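Local atomic coordinates of putative hexulose 6 phosphate synthase (Salmonella typhimurium, PDB entry 3F4W), a protein that belongs to the orotidine 5'-phosphate decarboxylase/HUMPS family and folds as a closed (beta/alpha)8 TIM barrel. Residues Lys2-Leu7 with Ile28-Thr33; Ala78-Val83 with Gln105-Met110. All coordinates share one frame; numbering follows the deposited sequence.

Contact 1 of 2, residues Lys2-Leu7 with Ile28-Thr33; sequences KLQLAL and IIEVGT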
ATOM      1  N   LYS A   2      20.574  14.007   0.675  1.00 21.28           N
ATOM      2  CA  LYS A   2      20.123  13.741  -0.684  1.00 21.33           C
ATOM      3  C   LYS A   2      18.763  14.359  -0.971  1.00 18.34           C
ATOM      4  O   LYS A   2      17.939  14.508  -0.074  1.00 17.55           O
ATOM      5  CB  LYS A   2      20.034  12.233  -0.916  1.00 20.85           C
ATOM      6  CG  LYS A   2      21.348  11.487  -0.786  1.00 21.60           C
ATOM      7  CD  LYS A   2      21.140  10.007  -1.062  1.00 27.43           C
ATOM      8  CE  LYS A   2      22.450   9.240  -1.093  1.00 34.53           C
ATOM      9  NZ  LYS A   2      22.212   7.774  -1.266  1.00 34.04           N
ATOM     10  N   LEU A   3      18.531  14.709  -2.232  1.00 17.41           N
ATOM     11  CA  LEU A   3      17.213  15.149  -2.671  1.00 17.13           C
ATOM     12  C   LEU A   3      16.467  14.010  -3.355  1.00 19.42           C
ATOM     13  O   LEU A   3      16.880  13.523  -4.405  1.00 18.96           O
ATOM     14  CB  LEU A   3      17.313  16.353  -3.609  1.00 17.59           C
ATOM     15  CG  LEU A   3      15.997  16.798  -4.253  1.00 17.17           C
ATOM     16  CD1 LEU A   3      14.920  17.021  -3.196  1.00 21.61           C
ATOM     17  CD2 LEU A   3      16.193  18.053  -5.095  1.00 19.79           C
ATOM     18  N   GLN A   4      15.365  13.584  -2.748  1.00 12.89           N
ATOM     19  CA  GLN A   4      14.521  12.549  -3.329  1.00 11.62           C
ATOM     20  C   GLN A   4      13.278  13.205  -3.920  1.00 17.34           C
ATOM     21  O   GLN A   4      12.607  13.988  -3.249  1.00 16.63           O
ATOM     22  CB  GLN A   4      14.141  11.523  -2.259  1.00 15.45           C
ATOM     23  CG  GLN A   4      13.103  10.505  -2.689  1.00 12.52           C
ATOM     24  CD  GLN A   4      12.966   9.370  -1.685  1.00 19.48           C
ATOM     25  OE1 GLN A   4      13.960   8.897  -1.135  1.00 17.57           O
ATOM     26  NE2 GLN A   4      11.736   8.928  -1.447  1.00 17.10           N
ATOM     27  N   LEU A   5      12.990  12.900  -5.183  1.00 14.96           N
ATOM     28  CA  LEU A   5      11.855  13.490  -5.889  1.00 16.18           C
ATOM     29  C   LEU A   5      10.696  12.508  -6.055  1.00 15.77           C
ATOM     30  O   LEU A   5      10.809  11.518  -6.778  1.00 14.43           O
ATOM     31  CB  LEU A   5      12.288  13.997  -7.265  1.00 16.23           C
ATOM     32  CG  LEU A   5      11.173  14.536  -8.163  1.00 16.37           C
ATOM     33  CD1 LEU A   5      10.617  15.841  -7.615  1.00 18.18           C
ATOM     34  CD2 LEU A   5      11.682  14.732  -9.576  1.00 21.38           C
ATOM     35  N   ALA A   6       9.577  12.795  -5.399  1.00 15.15           N
ATOM     36  CA  ALA A   6       8.395  11.943  -5.512  1.00 14.23           C
ATOM     37  C   ALA A   6       7.593  12.214  -6.787  1.00 19.09           C
ATOM     38  O   ALA A   6       7.059  13.306  -6.977  1.00 18.05           O
ATOM     39  CB  ALA A   6       7.503  12.097  -4.278  1.00 14.98           C
ATOM     40  N   LEU A   7       7.518  11.212  -7.658  1.00 16.79           N
ATOM     41  CA  LEU A   7       6.640  11.265  -8.820  1.00 16.64           C
ATOM     42  C   LEU A   7       5.344  10.521  -8.503  1.00 17.26           C
ATOM     43  O   LEU A   7       5.277   9.298  -8.613  1.00 16.15           O
ATOM     44  CB  LEU A   7       7.318  10.646 -10.044  1.00 15.05           C
ATOM     45  CG  LEU A   7       8.680  11.224 -10.438  1.00 18.83           C
ATOM     46  CD1 LEU A   7       9.240  10.479 -11.634  1.00 17.18           C
ATOM     47  CD2 LEU A   7       8.570  12.709 -10.737  1.00 19.08           C
ATOM     48  N   ILE A  28      17.657  10.923  -5.778  1.00 16.40           N
ATOM     49  CA  ILE A  28      16.823   9.726  -5.784  1.00 15.54           C
ATOM     50  C   ILE A  28      15.506   9.987  -6.497  1.00 14.66           C
ATOM     51  O   ILE A  28      14.775  10.909  -6.144  1.00 17.40           O
ATOM     52  CB  ILE A  28      16.509   9.251  -4.354  1.00 13.63           C
ATOM     53  CG1 ILE A  28      17.802   8.962  -3.586  1.00 16.30           C
ATOM     54  CG2 ILE A  28      15.614   8.020  -4.395  1.00 15.65           C
ATOM     55  CD1 ILE A  28      17.589   8.669  -2.108  1.00 16.36           C
ATOM     56  N   ILE A  29      15.209   9.183  -7.509  1.00 15.66           N
ATOM     57  CA  ILE A  29      13.940   9.289  -8.208  1.00 14.58           C
ATOM     58  C   ILE A  29      12.943   8.349  -7.543  1.00 15.95           C
ATOM     59  O   ILE A  29      13.166   7.140  -7.477  1.00 17.03           O
ATOM     60  CB  ILE A  29      14.084   8.918  -9.696  1.00 18.32           C
ATOM     61  CG1 ILE A  29      15.200   9.745 -10.341  1.00 15.48           C
ATOM     62  CG2 ILE A  29      12.756   9.103 -10.424  1.00 15.60           C
ATOM     63  CD1 ILE A  29      15.408   9.454 -11.815  1.00 19.23           C
ATOM     64  N   GLU A  30      11.852   8.904  -7.033  1.00 13.21           N
ATOM     65  CA  GLU A  30      10.843   8.085  -6.382  1.00 14.24           C
ATOM     66  C   GLU A  30       9.656   7.820  -7.304  1.00 16.44           C
ATOM     67  O   GLU A  30       9.007   8.748  -7.783  1.00 14.34           O
ATOM     68  CB  GLU A  30      10.351   8.737  -5.087  1.00 15.00           C
ATOM     69  CG  GLU A  30       9.133   8.039  -4.488  1.00 15.08           C
ATOM     70  CD  GLU A  30       8.526   8.789  -3.316  1.00 19.75           C
ATOM     71  OE1 GLU A  30       9.259   9.525  -2.625  1.00 19.92           O
ATOM     72  OE2 GLU A  30       7.307   8.636  -3.083  1.00 28.86           O
ATOM     73  N   VAL A  31       9.378   6.549  -7.559  1.00 13.12           N
ATOM     74  CA  VAL A  31       8.132   6.192  -8.220  1.00 13.80           C
ATOM     75  C   VAL A  31       7.047   6.130  -7.147  1.00 14.96           C
ATOM     76  O   VAL A  31       7.009   5.193  -6.349  1.00 14.35           O
ATOM     77  CB  VAL A  31       8.249   4.851  -8.964  1.00 16.20           C
ATOM     78  CG1 VAL A  31       6.911   4.453  -9.574  1.00 17.73           C
ATOM     79  CG2 VAL A  31       9.324   4.946 -10.036  1.00 13.96           C
ATOM     80  N   GLY A  32       6.187   7.146  -7.121  1.00 14.31           N
ATOM     81  CA  GLY A  32       5.135   7.249  -6.121  1.00 18.21           C
ATOM     82  C   GLY A  32       4.122   6.119  -6.172  1.00 16.90           C
ATOM     83  O   GLY A  32       4.023   5.408  -7.172  1.00 16.89           O
ATOM     84  N   THR A  33       3.356   5.959  -5.099  1.00 14.97           N
ATOM     85  CA  THR A  33       2.436   4.828  -4.992  1.00 15.99           C
ATOM     86  C   THR A  33       1.370   4.778  -6.091  1.00 16.41           C
ATOM     87  O   THR A  33       1.163   3.732  -6.697  1.00 15.13           O
ATOM     88  CB  THR A  33       1.756   4.777  -3.613  1.00 16.53           C
ATOM     89  OG1 THR A  33       2.753   4.900  -2.594  1.00 15.25           O
ATOM     90  CG2 THR A  33       1.013   3.460  -3.439  1.00 14.48           C
TER
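Ile28 begins the second strand of the TIM barrel by lying against Gln4 on the first, the two strands running parallel as the ends of a beta-alpha-beta unit whose helix is 12-22. Its N-H binds Leu3 O and its carbonyl receives Leu5 N at 2.8 Å. On the barrel interior, CG2 of Ile28 lies off one face of the Gln4 amide, displaced toward OE1, at 3.8 Å from that atom, while CD1 reaches CD of Lys2, whose ammonium continues to a salt bridge with Glu55. Ile29 turns to the outer face, where its CG2 touches Leu7 CD1 at 4.0 Å and helix 12-22 packs over both through Met19. Glu30 returns to the interior. Its backbone bonds both Leu5 O and Leu7 N, and its extended chain, with CG anti to the backbone N (chi1 170°), carries the carboxylate past the Ala6 methyl to Gln4. There NE2 of Gln4 reaches OE1 of Glu30 at 2.8 Å, from above a carboxylate plane turned 85° from the amide; OE2 lies close to the Asp59 carboxylate. Beyond Val31, Gly32, the N-cap of helix 33-39, donates its N-H to Leu7 O at 2.8 Å.

Contact 2 of 2, residues Ala78-Val83 with Gln105-Met110; sequences ADYVTV and QVVVDM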
ATOM      1  N   ALA A  78      14.629  -1.364  -8.770  1.00 17.91           N
ATOM      2  CA  ALA A  78      14.541  -0.426  -7.655  1.00 17.79           C
ATOM      3  C   ALA A  78      15.749  -0.558  -6.731  1.00 16.26           C
ATOM      4  O   ALA A  78      16.210  -1.663  -6.462  1.00 17.48           O
ATOM      5  CB  ALA A  78      13.247  -0.640  -6.873  1.00 17.73           C
ATOM      6  N   ASP A  79      16.262   0.572  -6.257  1.00 14.25           N
ATOM      7  CA  ASP A  79      17.347   0.582  -5.277  1.00 15.06           C
ATOM      8  C   ASP A  79      16.818   0.639  -3.846  1.00 14.55           C
ATOM      9  O   ASP A  79      17.488   0.201  -2.910  1.00 14.13           O
ATOM     10  CB  ASP A  79      18.276   1.766  -5.538  1.00 17.11           C
ATOM     11  CG  ASP A  79      18.898   1.706  -6.904  1.00 17.30           C
ATOM     12  OD1 ASP A  79      18.554   2.553  -7.755  1.00 15.09           O
ATOM     13  OD2 ASP A  79      19.706   0.782  -7.137  1.00 18.48           O
ATOM     14  N   TYR A  80      15.622   1.202  -3.689  1.00 14.32           N
ATOM     15  CA  TYR A  80      14.932   1.255  -2.405  1.00 15.61           C
ATOM     16  C   TYR A  80      13.485   0.806  -2.578  1.00 14.82           C
ATOM     17  O   TYR A  80      12.904   0.965  -3.650  1.00 15.72           O
ATOM     18  CB  TYR A  80      14.908   2.683  -1.850  1.00 12.95           C
ATOM     19  CG  TYR A  80      16.249   3.370  -1.694  1.00 15.19           C
ATOM     20  CD1 TYR A  80      16.907   3.379  -0.473  1.00 15.73           C
ATOM     21  CD2 TYR A  80      16.840   4.040  -2.760  1.00 16.68           C
ATOM     22  CE1 TYR A  80      18.122   4.016  -0.318  1.00 18.08           C
ATOM     23  CE2 TYR A  80      18.060   4.683  -2.616  1.00 17.83           C
ATOM     24  CZ  TYR A  80      18.697   4.666  -1.389  1.00 19.76           C
ATOM     25  OH  TYR A  80      19.907   5.302  -1.229  1.00 20.03           O
ATOM     26  N   VAL A  81      12.907   0.254  -1.518  1.00 12.80           N
ATOM     27  CA  VAL A  81      11.462   0.046  -1.458  1.00 14.13           C
ATOM     28  C   VAL A  81      10.969   0.544  -0.110  1.00 13.50           C
ATOM     29  O   VAL A  81      11.700   0.491   0.875  1.00 13.96           O
ATOM     30  CB  VAL A  81      11.067  -1.436  -1.633  1.00 14.71           C
ATOM     31  CG1 VAL A  81      11.530  -1.955  -2.991  0.50 10.13           C
ATOM     32  CG2 VAL A  81      11.630  -2.282  -0.503  0.50 11.70           C
ATOM     33  N   THR A  82       9.735   1.040  -0.067  1.00 17.88           N
ATOM     34  CA  THR A  82       9.158   1.482   1.196  1.00 15.56           C
ATOM     35  C   THR A  82       8.217   0.433   1.771  1.00 14.95           C
ATOM     36  O   THR A  82       7.467  -0.215   1.042  1.00 16.15           O
ATOM     37  CB  THR A  82       8.391   2.822   1.076  1.00 14.82           C
ATOM     38  OG1 THR A  82       7.375   2.710   0.072  1.00 15.60           O
ATOM     39  CG2 THR A  82       9.336   3.960   0.726  1.00 16.17           C
ATOM     40  N   VAL A  83       8.293   0.268   3.085  1.00 12.55           N
ATOM     41  CA  VAL A  83       7.371  -0.563   3.843  1.00 13.64           C
ATOM     42  C   VAL A  83       6.790   0.323   4.943  1.00 13.89           C
ATOM     43  O   VAL A  83       7.462   1.228   5.432  1.00 14.62           O
ATOM     44  CB  VAL A  83       8.091  -1.779   4.467  1.00 15.41           C
ATOM     45  CG1 VAL A  83       9.129  -1.321   5.486  1.00 13.35           C
ATOM     46  CG2 VAL A  83       7.095  -2.714   5.121  1.00 13.49           C
ATOM     47  N   GLN A 105      18.083  -1.671  -0.337  1.00 16.20           N
ATOM     48  CA  GLN A 105      17.692  -1.004   0.903  1.00 14.29           C
ATOM     49  C   GLN A 105      16.189  -0.826   1.083  1.00 13.69           C
ATOM     50  O   GLN A 105      15.477  -0.429   0.161  1.00 13.80           O
ATOM     51  CB  GLN A 105      18.383   0.361   1.004  1.00 13.88           C
ATOM     52  CG  GLN A 105      17.986   1.184   2.227  1.00 17.01           C
ATOM     53  CD  GLN A 105      18.687   0.732   3.492  1.00 17.97           C
ATOM     54  OE1 GLN A 105      19.898   0.513   3.499  1.00 22.25           O
ATOM     55  NE2 GLN A 105      17.927   0.591   4.572  1.00 15.04           N
ATOM     56  N   VAL A 106      15.726  -1.115   2.291  1.00 13.44           N
ATOM     57  CA  VAL A 106      14.347  -0.863   2.679  1.00 11.75           C
ATOM     58  C   VAL A 106      14.242   0.453   3.454  1.00 12.41           C
ATOM     59  O   VAL A 106      15.072   0.756   4.312  1.00 11.17           O
ATOM     60  CB  VAL A 106      13.796  -2.012   3.546  1.00 14.05           C
ATOM     61  CG1 VAL A 106      12.559  -1.558   4.330  1.00 13.93           C
ATOM     62  CG2 VAL A 106      13.487  -3.231   2.680  1.00 11.23           C
ATOM     63  N   VAL A 107      13.224   1.238   3.128  1.00 16.04           N
ATOM     64  CA  VAL A 107      12.926   2.459   3.860  1.00 13.69           C
ATOM     65  C   VAL A 107      11.599   2.273   4.585  1.00 16.05           C
ATOM     66  O   VAL A 107      10.581   1.980   3.957  1.00 15.58           O
ATOM     67  CB  VAL A 107      12.806   3.665   2.910  1.00 12.73           C
ATOM     68  CG1 VAL A 107      12.328   4.886   3.676  1.00 15.22           C
ATOM     69  CG2 VAL A 107      14.139   3.938   2.221  1.00 16.74           C
ATOM     70  N   VAL A 108      11.603   2.419   5.905  1.00 12.66           N
ATOM     71  CA  VAL A 108      10.369   2.273   6.667  1.00 11.86           C
ATOM     72  C   VAL A 108       9.662   3.621   6.739  1.00 14.64           C
ATOM     73  O   VAL A 108      10.162   4.558   7.360  1.00 14.70           O
ATOM     74  CB  VAL A 108      10.622   1.748   8.091  1.00 11.85           C
ATOM     75  CG1 VAL A 108       9.295   1.466   8.790  1.00 11.95           C
ATOM     76  CG2 VAL A 108      11.476   0.496   8.056  1.00 12.24           C
ATOM     77  N   ASP A 109       8.512   3.718   6.080  1.00 14.59           N
ATOM     78  CA  ASP A 109       7.736   4.953   6.056  1.00 15.55           C
ATOM     79  C   ASP A 109       6.854   5.019   7.291  1.00 14.31           C
ATOM     80  O   ASP A 109       5.960   4.192   7.471  1.00 14.60           O
ATOM     81  CB  ASP A 109       6.888   5.021   4.785  1.00 18.40           C
ATOM     82  CG  ASP A 109       6.116   6.325   4.659  1.00 21.06           C
ATOM     83  OD1 ASP A 109       5.746   6.682   3.524  1.00 25.70           O
ATOM     84  OD2 ASP A 109       5.871   6.996   5.678  1.00 18.66           O
ATOM     85  N   MET A 110       7.108   6.014   8.133  1.00 14.45           N
ATOM     86  CA  MET A 110       6.476   6.103   9.443  1.00 15.52           C
ATOM     87  C   MET A 110       5.168   6.878   9.426  1.00 12.99           C
ATOM     88  O   MET A 110       4.701   7.333  10.467  1.00 15.21           O
ATOM     89  CB  MET A 110       7.441   6.754  10.435  1.00 14.42           C
ATOM     90  CG  MET A 110       8.769   6.038  10.531  1.00 10.80           C
ATOM     91  SD  MET A 110       8.582   4.405  11.256  1.00 18.83           S
ATOM     92  CE  MET A 110       8.187   4.849  12.939  1.00 17.31           C
TER
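Tyr80 and Gln105 open the pairing of the fourth and fifth parallel strands of the TIM barrel, joined by a beta-alpha-beta crossover through helix 89-102. The CB-CG part of Gln105 runs obliquely past the CD1-CE1 side of the tyrosine ring, with CG 3.6 Å from Tyr80 CD1 and the amide plane tilted 38° to the ring. A bend at chi2 (79°) turns the amide of Gln105 toward the carbonyl of the next residue, Val106. The phenol instead continues across the barrel interior, where OH bonds Glu55. Val107 follows Gln105 on this inner face: its CG2 also meets Tyr80 CD1, at 3.9 Å, and its side chain lies alongside that of Thr82, both pointing the same way. The Thr82 hydroxyl is held by Asp59 and the backbone N of Lys61.

On the outer face Val83 and Val106 pack on Cys95 of helix 89-102, while Val108 packs on Leu123 of helix 116-126. Val81 crosses Val106, CG2 to CG2, and Val83 crosses it with CG1 3.6 Å from Val106 CG1 and 3.9 Å from Val108 CG2. Val83 places CG1 between its backbone N and carbonyl carbon (chi1 64°), toward both neighbours. Backbone bonds fix this registry, among them Val107 N to Val81 O at 2.8 Å. Farther along, Asp109 turns its carboxylate to His134, while at the start of the strand Gln105 NE2 donates to Val106 O at 2.9 Å.

From the N terminus, the chain leaves strand 2-7, passes through helix 12-22 and returns at 28-33, where contact 1 closes the first beta-alpha-beta loop. It then adds strand 55-62 before entering 78-83; helix 89-102 brings it back at 105-110, closing contact 2. The two loops therefore follow in series, neither nesting nor crossing. Contact 1 joins barrel strands one and two, contact 2 strands four and five, and strand 55-62 lies between the pairs. Their centres are 11 Å apart, yet they meet inside the barrel, where Ile28 CD1 packs 4.0 Å from Tyr80 CE2.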